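Local coordinates for lactococcal phage P2 ORF15 (Lactococcus phage p2, PDB 2WZP), which probably serves as the distal tail (Dit) protein of the phage, a structural subunit at the tail tip that carries other baseplate proteins on an extended arm, at residues Gly52-Phe56 with Leu106-Phe110; Ile161-Tyr165 with Lys320-Val326; Val180-Lys186 with Thr202-Tyr207. One frame throughout, in Å; residues are numbered along the deposited sequence.

Overall arrangement
Contact 1 belongs to the buried interior of the N-terminal region, where a helix lies against the outermost strand of the seven-stranded sheet within the chain; its chemistry is almost wholly apolar. Contacts 1 and 2 have centres about 25 Å apart and reach the same sheet. Contact 2, also buried, joins the exit of that sheet to the last strand and C-terminus of the chain, mixing aromatic faces, paired charges and a bridging water. Contact 3 stands apart, its centre about 49 Å from that of contact 2, in irregular loops inserted between strands of the C-terminal region. Only partly buried, it relies on backbone bonds and waters and turns its polar groups toward chains of other proteins.

Contact 1: Gly52-Phe56 with Leu106-Phe110; sequences GKVRF and LMKDF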
loop_
_atom_site.group_PDB
_atom_site.type_symbol
_atom_site.label_atom_id
_atom_site.label_comp_id
_atom_site.label_asym_id
_atom_site.label_seq_id
_atom_site.Cartn_x
_atom_site.Cartn_y
_atom_site.Cartn_z
ATOM N N GLY M 52 2.003 -33.337 -17.366
ATOM C CA GLY M 52 3.175 -34.015 -16.823
ATOM C C GLY M 52 3.550 -33.632 -15.409
ATOM O O GLY M 52 2.783 -32.969 -14.703
ATOM N N LYS M 53 4.755 -34.032 -14.993
ATOM C CA LYS M 53 5.273 -33.787 -13.648
ATOM C C LYS M 53 5.868 -32.394 -13.512
ATOM O O LYS M 53 6.074 -31.909 -12.402
ATOM C CB LYS M 53 6.260 -34.885 -13.237
ATOM C CG LYS M 53 5.636 -36.281 -13.254
ATOM C CD LYS M 53 5.582 -36.924 -11.877
ATOM C CE LYS M 53 5.519 -38.419 -12.017
ATOM N NZ LYS M 53 5.819 -39.097 -10.731
ATOM N N VAL M 54 6.143 -31.760 -14.656
ATOM C CA VAL M 54 6.624 -30.391 -14.776
ATOM C C VAL M 54 5.528 -29.693 -15.597
ATOM O O VAL M 54 5.256 -30.121 -16.726
ATOM C CB VAL M 54 8.009 -30.319 -15.470
ATOM C CG1 VAL M 54 8.349 -28.885 -15.858
ATOM C CG2 VAL M 54 9.097 -30.884 -14.578
ATOM N N ARG M 55 4.882 -28.645 -15.019
ATOM C CA ARG M 55 3.804 -27.889 -15.679
ATOM C C ARG M 55 4.019 -26.384 -15.755
ATOM O O ARG M 55 4.661 -25.796 -14.880
ATOM C CB ARG M 55 2.464 -28.172 -14.998
ATOM C CG ARG M 55 2.081 -29.629 -15.041
ATOM C CD ARG M 55 0.705 -29.856 -14.504
ATOM N NE ARG M 55 0.568 -31.239 -14.065
ATOM C CZ ARG M 55 -0.509 -31.720 -13.463
ATOM N NH1 ARG M 55 -1.559 -30.942 -13.246
ATOM N NH2 ARG M 55 -0.554 -32.992 -13.096
ATOM N N PHE M 56 3.423 -25.761 -16.790
ATOM C CA PHE M 56 3.427 -24.313 -17.018
ATOM C C PHE M 56 2.020 -23.821 -16.785
ATOM O O PHE M 56 1.059 -24.434 -17.265
ATOM C CB PHE M 56 3.804 -23.969 -18.462
ATOM C CG PHE M 56 5.254 -24.010 -18.876
ATOM C CD1 PHE M 56 6.257 -24.362 -17.962
ATOM C CD2 PHE M 56 5.623 -23.703 -20.179
ATOM C CE1 PHE M 56 7.591 -24.428 -18.357
ATOM C CE2 PHE M 56 6.963 -23.754 -20.571
ATOM C CZ PHE M 56 7.933 -24.125 -19.659
ATOM N N LEU M 106 13.430 -33.549 -11.478
ATOM C CA LEU M 106 12.548 -32.926 -12.474
ATOM C C LEU M 106 13.009 -31.517 -12.852
ATOM O O LEU M 106 13.084 -31.237 -14.040
ATOM C CB LEU M 106 11.096 -32.896 -11.983
ATOM C CG LEU M 106 10.372 -34.244 -11.923
ATOM C CD1 LEU M 106 9.166 -34.138 -11.002
ATOM C CD2 LEU M 106 10.001 -34.745 -13.323
ATOM N N MET M 107 13.348 -30.657 -11.865
ATOM C CA MET M 107 13.858 -29.316 -12.095
ATOM C C MET M 107 15.150 -29.358 -12.894
ATOM O O MET M 107 15.254 -28.686 -13.910
ATOM C CB MET M 107 14.125 -28.595 -10.763
ATOM C CG MET M 107 13.019 -27.649 -10.355
ATOM S SD MET M 107 12.598 -26.356 -11.558
ATOM C CE MET M 107 13.559 -25.001 -10.926
ATOM N N LYS M 108 16.141 -30.138 -12.419
ATOM C CA LYS M 108 17.460 -30.315 -13.025
ATOM C C LYS M 108 17.349 -30.806 -14.469
ATOM O O LYS M 108 17.992 -30.237 -15.353
ATOM C CB LYS M 108 18.297 -31.286 -12.185
ATOM C CG LYS M 108 19.768 -31.300 -12.534
ATOM C CD LYS M 108 20.528 -32.265 -11.642
ATOM C CE LYS M 108 21.914 -32.564 -12.177
ATOM N NZ LYS M 108 21.878 -33.297 -13.477
ATOM N N ASP M 109 16.517 -31.830 -14.724
ATOM C CA ASP M 109 16.357 -32.377 -16.069
ATOM C C ASP M 109 15.650 -31.440 -17.012
ATOM O O ASP M 109 16.108 -31.277 -18.138
ATOM C CB ASP M 109 15.671 -33.752 -16.043
ATOM C CG ASP M 109 16.476 -34.884 -15.418
ATOM O OD1 ASP M 109 17.663 -34.645 -15.026
ATOM O OD2 ASP M 109 15.941 -35.999 -15.333
ATOM N N PHE M 110 14.552 -30.813 -16.572
ATOM C CA PHE M 110 13.803 -29.884 -17.404
ATOM C C PHE M 110 14.636 -28.698 -17.854
ATOM O O PHE M 110 14.665 -28.393 -19.044
ATOM C CB PHE M 110 12.555 -29.400 -16.675
ATOM C CG PHE M 110 11.650 -28.552 -17.528
ATOM C CD1 PHE M 110 10.952 -29.110 -18.590
ATOM C CD2 PHE M 110 11.494 -27.197 -17.269
ATOM C CE1 PHE M 110 10.123 -28.331 -19.384
ATOM C CE2 PHE M 110 10.659 -26.416 -18.063
ATOM C CZ PHE M 110 9.972 -26.992 -19.108
#
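V54 packs against two residues one helical turn apart, sending one methyl to each. CG1 stands over the centre of the F110 ring, a CH-pi contact of 3.7 Å to the centroid, while V54 CG2 lies 3.8 Å from L106 CB. The split follows from the torsion: CG1 is anti to the backbone N (chi1 168°), which leaves CG2 anti to the carbonyl carbon. A branched beta carbon suits this place, since two methyls fixed close to the strand reach both partners.

The aromatic pair comes next. F56 CZ meets F110 CZ at 3.6 Å, near the plane of the F110 ring, with the ring planes almost perpendicular at 83°; seen from the F56 ring the approach is oblique. F110 therefore presents a face to the valine and its rim to the phenylalanine.

At the margin, the forked end of L106 straddles K53 CB, with L106 CD1 and CD2 each 3.7 Å from it. The lysine thus lends its aliphatic root, while its ammonium leads away to a salt bridge with E102.

Helix 100-115 is in this way seated over strand 54-57, the outermost of its sheet within the chain; the axes of 54-56 and 106-110 run at 67° to each other. L93 of strand 89-95 touches V54, F56 and F110, I156 of strand 153-163 touches both phenylalanines, and W47 meets the F110 ring edge-to-face.

Contact 2: Ile161-Tyr165 with Lys320-Val326; sequences ITKWY and KRKADFV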
loop_
_atom_site.group_PDB
_atom_site.type_symbol
_atom_site.label_atom_id
_atom_site.label_comp_id
_atom_site.label_asym_id
_atom_site.label_seq_id
_atom_site.Cartn_x
_atom_site.Cartn_y
_atom_site.Cartn_z
ATOM N N ILE M 161 11.722 -16.176 -30.627
ATOM C CA ILE M 161 12.516 -16.267 -31.845
ATOM C C ILE M 161 11.540 -16.242 -32.968
ATOM O O ILE M 161 11.615 -15.354 -33.823
ATOM C CB ILE M 161 13.470 -17.484 -31.889
ATOM C CG1 ILE M 161 14.504 -17.363 -30.762
ATOM C CG2 ILE M 161 14.166 -17.634 -33.270
ATOM C CD1 ILE M 161 14.882 -18.640 -30.183
ATOM N N THR M 162 10.586 -17.185 -32.949
ATOM C CA THR M 162 9.581 -17.345 -34.000
ATOM C C THR M 162 8.263 -17.604 -33.340
ATOM O O THR M 162 8.052 -18.684 -32.850
ATOM C CB THR M 162 10.048 -18.451 -34.948
ATOM O OG1 THR M 162 11.228 -17.999 -35.608
ATOM C CG2 THR M 162 9.059 -18.742 -35.992
ATOM N N LYS M 163 7.413 -16.595 -33.239
ATOM C CA LYS M 163 6.155 -16.798 -32.554
ATOM C C LYS M 163 4.960 -16.977 -33.442
ATOM O O LYS M 163 4.536 -16.082 -34.143
ATOM C CB LYS M 163 5.882 -15.728 -31.516
ATOM C CG LYS M 163 4.764 -16.078 -30.611
ATOM C CD LYS M 163 4.471 -14.939 -29.741
ATOM C CE LYS M 163 3.054 -14.893 -29.355
ATOM N NZ LYS M 163 2.726 -13.525 -28.983
ATOM N N TRP M 164 4.455 -18.196 -33.330
ATOM C CA TRP M 164 3.338 -18.787 -34.023
ATOM C C TRP M 164 3.665 -19.188 -35.456
ATOM O O TRP M 164 3.801 -18.383 -36.338
ATOM C CB TRP M 164 2.075 -17.976 -33.874
ATOM C CG TRP M 164 1.647 -17.728 -32.457
ATOM C CD1 TRP M 164 0.917 -16.694 -32.023
ATOM C CD2 TRP M 164 1.947 -18.508 -31.303
ATOM N NE1 TRP M 164 0.724 -16.771 -30.691
ATOM C CE2 TRP M 164 1.351 -17.882 -30.220
ATOM C CE3 TRP M 164 2.666 -19.675 -31.083
ATOM C CZ2 TRP M 164 1.445 -18.372 -28.940
ATOM C CZ3 TRP M 164 2.753 -20.157 -29.820
ATOM C CH2 TRP M 164 2.153 -19.510 -28.762
ATOM N N TYR M 165 3.920 -20.476 -35.612
ATOM C CA TYR M 165 4.191 -21.073 -36.890
ATOM C C TYR M 165 3.636 -22.479 -36.919
ATOM O O TYR M 165 3.270 -23.041 -35.886
ATOM C CB TYR M 165 5.702 -21.037 -37.231
ATOM C CG TYR M 165 6.590 -22.021 -36.500
ATOM C CD1 TYR M 165 6.774 -23.317 -36.980
ATOM C CD2 TYR M 165 7.279 -21.645 -35.355
ATOM C CE1 TYR M 165 7.611 -24.214 -36.326
ATOM C CE2 TYR M 165 8.113 -22.533 -34.689
ATOM C CZ TYR M 165 8.292 -23.812 -35.185
ATOM O OH TYR M 165 9.106 -24.688 -34.500
ATOM N N LYS M 320 7.788 -22.578 -43.257
ATOM C CA LYS M 320 7.487 -22.171 -41.903
ATOM C C LYS M 320 6.465 -21.059 -42.026
ATOM O O LYS M 320 6.823 -19.898 -42.249
ATOM C CB LYS M 320 8.757 -21.745 -41.153
ATOM C CG LYS M 320 8.604 -21.891 -39.660
ATOM C CD LYS M 320 9.681 -21.140 -38.895
ATOM C CE LYS M 320 10.642 -22.010 -38.118
ATOM N NZ LYS M 320 11.677 -21.172 -37.478
ATOM N N ARG M 321 5.169 -21.435 -41.949
ATOM C CA ARG M 321 4.030 -20.503 -42.055
ATOM C C ARG M 321 3.979 -19.570 -40.850
ATOM O O ARG M 321 4.437 -19.958 -39.798
ATOM C CB ARG M 321 2.723 -21.274 -42.230
ATOM C CG ARG M 321 2.723 -22.144 -43.487
ATOM C CD ARG M 321 1.396 -22.750 -43.819
ATOM N NE ARG M 321 0.307 -21.804 -43.987
ATOM C CZ ARG M 321 -0.513 -21.790 -45.029
ATOM N NH1 ARG M 321 -1.505 -20.913 -45.085
ATOM N NH2 ARG M 321 -0.371 -22.676 -46.009
ATOM N N LYS M 322 3.473 -18.343 -41.003
ATOM C CA LYS M 322 3.509 -17.302 -39.972
ATOM C C LYS M 322 2.133 -16.793 -39.570
ATOM O O LYS M 322 1.275 -16.598 -40.428
ATOM C CB LYS M 322 4.391 -16.142 -40.502
ATOM C CG LYS M 322 4.512 -14.864 -39.646
ATOM C CD LYS M 322 5.528 -13.933 -40.254
ATOM C CE LYS M 322 6.009 -12.845 -39.349
ATOM N NZ LYS M 322 5.250 -11.605 -39.554
ATOM N N ALA M 323 1.950 -16.518 -38.264
ATOM C CA ALA M 323 0.764 -15.923 -37.664
ATOM C C ALA M 323 1.255 -15.136 -36.472
ATOM O O ALA M 323 1.759 -15.739 -35.536
ATOM C CB ALA M 323 -0.205 -17.004 -37.230
ATOM N N ASP M 324 1.167 -13.802 -36.501
ATOM C CA ASP M 324 1.669 -12.979 -35.385
ATOM C C ASP M 324 0.812 -13.145 -34.116
ATOM O O ASP M 324 1.316 -12.984 -32.990
ATOM C CB ASP M 324 1.731 -11.473 -35.778
ATOM C CG ASP M 324 2.585 -11.110 -36.973
ATOM O OD1 ASP M 324 2.221 -10.149 -37.682
ATOM O OD2 ASP M 324 3.665 -11.731 -37.147
ATOM N N PHE M 325 -0.497 -13.417 -34.327
ATOM C CA PHE M 325 -1.496 -13.586 -33.282
ATOM C C PHE M 325 -2.392 -14.775 -33.591
ATOM O O PHE M 325 -2.809 -14.976 -34.736
ATOM C CB PHE M 325 -2.323 -12.313 -33.088
ATOM C CG PHE M 325 -3.217 -12.364 -31.868
ATOM C CD1 PHE M 325 -4.520 -12.868 -31.957
ATOM C CD2 PHE M 325 -2.755 -11.924 -30.625
ATOM C CE1 PHE M 325 -5.337 -12.930 -30.830
ATOM C CE2 PHE M 325 -3.581 -11.975 -29.505
ATOM C CZ PHE M 325 -4.869 -12.469 -29.622
ATOM N N VAL M 326 -2.696 -15.547 -32.540
ATOM C CA VAL M 326 -3.511 -16.762 -32.587
ATOM C C VAL M 326 -4.353 -16.836 -31.289
ATOM O O VAL M 326 -3.820 -16.493 -30.206
ATOM C CB VAL M 326 -2.549 -17.968 -32.852
ATOM C CG1 VAL M 326 -2.431 -18.956 -31.700
ATOM C CG2 VAL M 326 -2.858 -18.648 -34.157
ATOM O OXT VAL M 326 -5.575 -17.071 -31.379
HETATM O O HOH W 1 5.462 -13.059 -35.356
HETATM O O HOH W 2 -1.401 -15.277 -29.880
#
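W164 and V326 are joined through one water, whose oxygen accepts from W164 NE1 at 2.7 Å and from V326 N at 3.0 Å. Two buried N-H groups, one from each segment, thus share a single acceptor, and the water itself sits above one face of the F325 ring. An indole suits this place, offering two broad faces as well as the N-H: K163 CG lies over the centre of one face and V326 CG1 over the opposite one, 4.0 Å from the centroid of the five-membered ring.

A second aromatic site lies at the other end, where K320 runs across the face of Y165. K320 CG lies 3.5 Å from Y165 CD1. CE stands over the middle of the ring, and the bend at chi3 (-114°) carries K320 NZ to a cation-pi position 4.9 Å from the Y165 centroid. The lysine is long enough to cover the ring with methylenes and still reach D134, which takes a salt bridge from K320 NZ and a hydrogen bond from Y165 OH.

Between these sites the backbones are held more loosely. A323 N donates to W164 O over 3.3 Å, from 40° above the carbonyl plane. W164 has the positive phi (76°) of the first position of a G1 bulge, a place more often taken by glycine; Y132 lies opposite.

K142 of a third subunit donates to V326 O. The chemistry is consistent with a C-terminus locked where the two sheets meet, and tied to neighbouring copies.

Contact 3: Val180-Lys186 with Thr202-Tyr207; sequences VIAGMSK and TSYTYY
K186 lies alongside Y204, both pointing the same way. CG anti to the backbone N (chi1 -168°) and an extended chain beyond it lay K186 CD over one face of the ring, 3.5 Å from Y204 CE1, and bring K186 NZ to donate to Y204 OH at 3.0 Å. Lysine suits the place because its methylenes cover the phenol while its charge reaches the hydroxyl. Each polar end has a further partner: K186 NZ makes a salt bridge to an acidic side chain of another protein, and Y204 OH bonds an acidic side chain of a second such chain.

On the backbone, K186 N donates to T205 O at 2.8 Å, nearly in line with the C=O but bent at the hydrogen (134°). T205 N points to M184 O, whose position is less certain.

Waters satisfy much of the rest. One joins S185 OG (2.6 Å) to T205 OG1 (2.8 Å); another donates a hydrogen bond to K186 O and accepts one from Y207 N; a third donates to G183 O and contacts T202 OG1. T205 OG1 and S203 OG also bond the backbone of another protein. S185 OG accepts from I181 N.

M184 N to I181 O closes a type II turn in which G183 supplies the positive phi (107°), and S185 N bonds the same oxygen. A tight turn and a single beta bridge, S185 with T205, shape this loop pair, whose contacts to other proteins fit the arm by which Dit proteins of lactococcal phages probably hold the receptor-binding proteins.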
loop_
_atom_site.group_PDB
_atom_site.type_symbol
_atom_site.label_atom_id
_atom_site.label_comp_id
_atom_site.label_asym_id
_atom_site.label_seq_id
_atom_site.Cartn_x
_atom_site.Cartn_y
_atom_site.Cartn_z
ATOM N N VAL M 180 0.415 -32.511 -79.375
ATOM C CA VAL M 180 -0.931 -32.617 -79.949
ATOM C C VAL M 180 -0.748 -33.368 -81.249
ATOM O O VAL M 180 -0.049 -32.879 -82.151
ATOM C CB VAL M 180 -1.607 -31.229 -80.178
ATOM C CG1 VAL M 180 -2.958 -31.377 -80.888
ATOM C CG2 VAL M 180 -1.756 -30.474 -78.872
ATOM N N ILE M 181 -1.335 -34.568 -81.336
ATOM C CA ILE M 181 -1.223 -35.417 -82.528
ATOM C C ILE M 181 -2.576 -35.639 -83.196
ATOM O O ILE M 181 -3.432 -36.327 -82.640
ATOM C CB ILE M 181 -0.485 -36.756 -82.216
ATOM C CG1 ILE M 181 0.910 -36.490 -81.596
ATOM C CG2 ILE M 181 -0.372 -37.613 -83.499
ATOM C CD1 ILE M 181 1.593 -37.660 -80.963
ATOM N N ALA M 182 -2.773 -35.065 -84.384
ATOM C CA ALA M 182 -4.010 -35.253 -85.141
ATOM C C ALA M 182 -4.229 -36.758 -85.376
ATOM O O ALA M 182 -3.321 -37.454 -85.881
ATOM C CB ALA M 182 -3.932 -34.507 -86.471
ATOM N N GLY M 183 -5.371 -37.256 -84.905
ATOM C CA GLY M 183 -5.706 -38.671 -85.021
ATOM C C GLY M 183 -5.607 -39.408 -83.709
ATOM O O GLY M 183 -6.169 -40.492 -83.567
ATOM N N MET M 184 -4.915 -38.804 -82.721
ATOM C CA MET M 184 -4.735 -39.373 -81.382
ATOM C C MET M 184 -5.328 -38.499 -80.302
ATOM O O MET M 184 -6.148 -38.985 -79.531
ATOM C CB MET M 184 -3.262 -39.680 -81.070
ATOM C CG MET M 184 -2.628 -40.668 -82.052
ATOM S SD MET M 184 -1.164 -41.511 -81.382
ATOM C CE MET M 184 -1.994 -42.662 -80.145
ATOM N N SER M 185 -4.916 -37.214 -80.240
ATOM C CA SER M 185 -5.324 -36.220 -79.226
ATOM C C SER M 185 -6.773 -35.793 -79.336
ATOM O O SER M 185 -7.326 -35.755 -80.447
ATOM C CB SER M 185 -4.449 -34.969 -79.317
ATOM O OG SER M 185 -3.072 -35.285 -79.227
ATOM N N LYS M 186 -7.386 -35.408 -78.196
ATOM C CA LYS M 186 -8.753 -34.883 -78.284
ATOM C C LYS M 186 -8.657 -33.431 -78.746
ATOM O O LYS M 186 -8.099 -32.563 -78.038
ATOM C CB LYS M 186 -9.530 -35.018 -76.963
ATOM C CG LYS M 186 -11.030 -34.743 -77.115
ATOM C CD LYS M 186 -11.762 -34.813 -75.798
ATOM C CE LYS M 186 -13.223 -35.036 -76.000
ATOM N NZ LYS M 186 -13.930 -35.297 -74.724
ATOM N N THR M 202 -6.063 -46.467 -79.641
ATOM C CA THR M 202 -5.350 -45.312 -80.152
ATOM C C THR M 202 -6.222 -44.068 -80.073
ATOM O O THR M 202 -5.759 -42.979 -79.963
ATOM C CB THR M 202 -4.816 -45.571 -81.571
ATOM O OG1 THR M 202 -5.788 -45.235 -82.541
ATOM C CG2 THR M 202 -4.492 -46.967 -81.736
ATOM N N SER M 203 -7.510 -44.330 -80.157
ATOM C CA SER M 203 -8.662 -43.441 -80.110
ATOM C C SER M 203 -8.476 -42.007 -80.066
ATOM O O SER M 203 -8.359 -41.350 -81.101
ATOM C CB SER M 203 -9.383 -43.778 -78.844
ATOM O OG SER M 203 -10.338 -42.840 -78.533
ATOM N N TYR M 204 -8.580 -41.527 -78.761
ATOM C CA TYR M 204 -8.317 -40.204 -78.215
ATOM C C TYR M 204 -7.673 -40.269 -76.858
ATOM O O TYR M 204 -8.067 -41.046 -75.984
ATOM C CB TYR M 204 -9.435 -39.156 -78.386
ATOM C CG TYR M 204 -10.401 -38.949 -77.244
ATOM C CD1 TYR M 204 -9.984 -38.361 -76.044
ATOM C CD2 TYR M 204 -11.757 -39.209 -77.403
ATOM C CE1 TYR M 204 -10.876 -38.146 -74.998
ATOM C CE2 TYR M 204 -12.662 -38.962 -76.381
ATOM C CZ TYR M 204 -12.223 -38.426 -75.182
ATOM O OH TYR M 204 -13.147 -38.193 -74.193
ATOM N N THR M 205 -6.607 -39.500 -76.729
ATOM C CA THR M 205 -5.864 -39.291 -75.503
ATOM C C THR M 205 -5.862 -37.779 -75.293
ATOM O O THR M 205 -6.140 -37.025 -76.234
ATOM C CB THR M 205 -4.448 -39.883 -75.597
ATOM O OG1 THR M 205 -3.778 -39.323 -76.714
ATOM C CG2 THR M 205 -4.435 -41.395 -75.696
ATOM N N TYR M 206 -5.618 -37.336 -74.058
ATOM C CA TYR M 206 -5.520 -35.927 -73.727
ATOM C C TYR M 206 -4.047 -35.556 -73.900
ATOM O O TYR M 206 -3.192 -36.201 -73.297
ATOM C CB TYR M 206 -6.023 -35.670 -72.292
ATOM C CG TYR M 206 -7.526 -35.821 -72.157
ATOM C CD1 TYR M 206 -8.395 -34.785 -72.524
ATOM C CD2 TYR M 206 -8.083 -37.000 -71.691
ATOM C CE1 TYR M 206 -9.776 -34.927 -72.409
ATOM C CE2 TYR M 206 -9.455 -37.131 -71.521
ATOM C CZ TYR M 206 -10.301 -36.097 -71.896
ATOM O OH TYR M 206 -11.658 -36.273 -71.803
ATOM N N TYR M 207 -3.743 -34.549 -74.755
ATOM C CA TYR M 207 -2.363 -34.128 -75.048
ATOM C C TYR M 207 -1.600 -33.775 -73.779
ATOM O O TYR M 207 -0.418 -34.079 -73.649
ATOM C CB TYR M 207 -2.339 -32.930 -76.028
ATOM C CG TYR M 207 -2.526 -31.578 -75.368
ATOM C CD1 TYR M 207 -1.429 -30.785 -75.030
ATOM C CD2 TYR M 207 -3.791 -31.125 -75.004
ATOM C CE1 TYR M 207 -1.591 -29.569 -74.357
ATOM C CE2 TYR M 207 -3.962 -29.915 -74.331
ATOM C CZ TYR M 207 -2.861 -29.135 -74.023
ATOM O OH TYR M 207 -3.035 -27.918 -73.410
HETATM O O HOH W 3 -5.042 -43.148 -84.036
HETATM O O HOH W 4 -2.554 -36.867 -77.271
HETATM O O HOH W 5 -6.273 -33.334 -76.043
#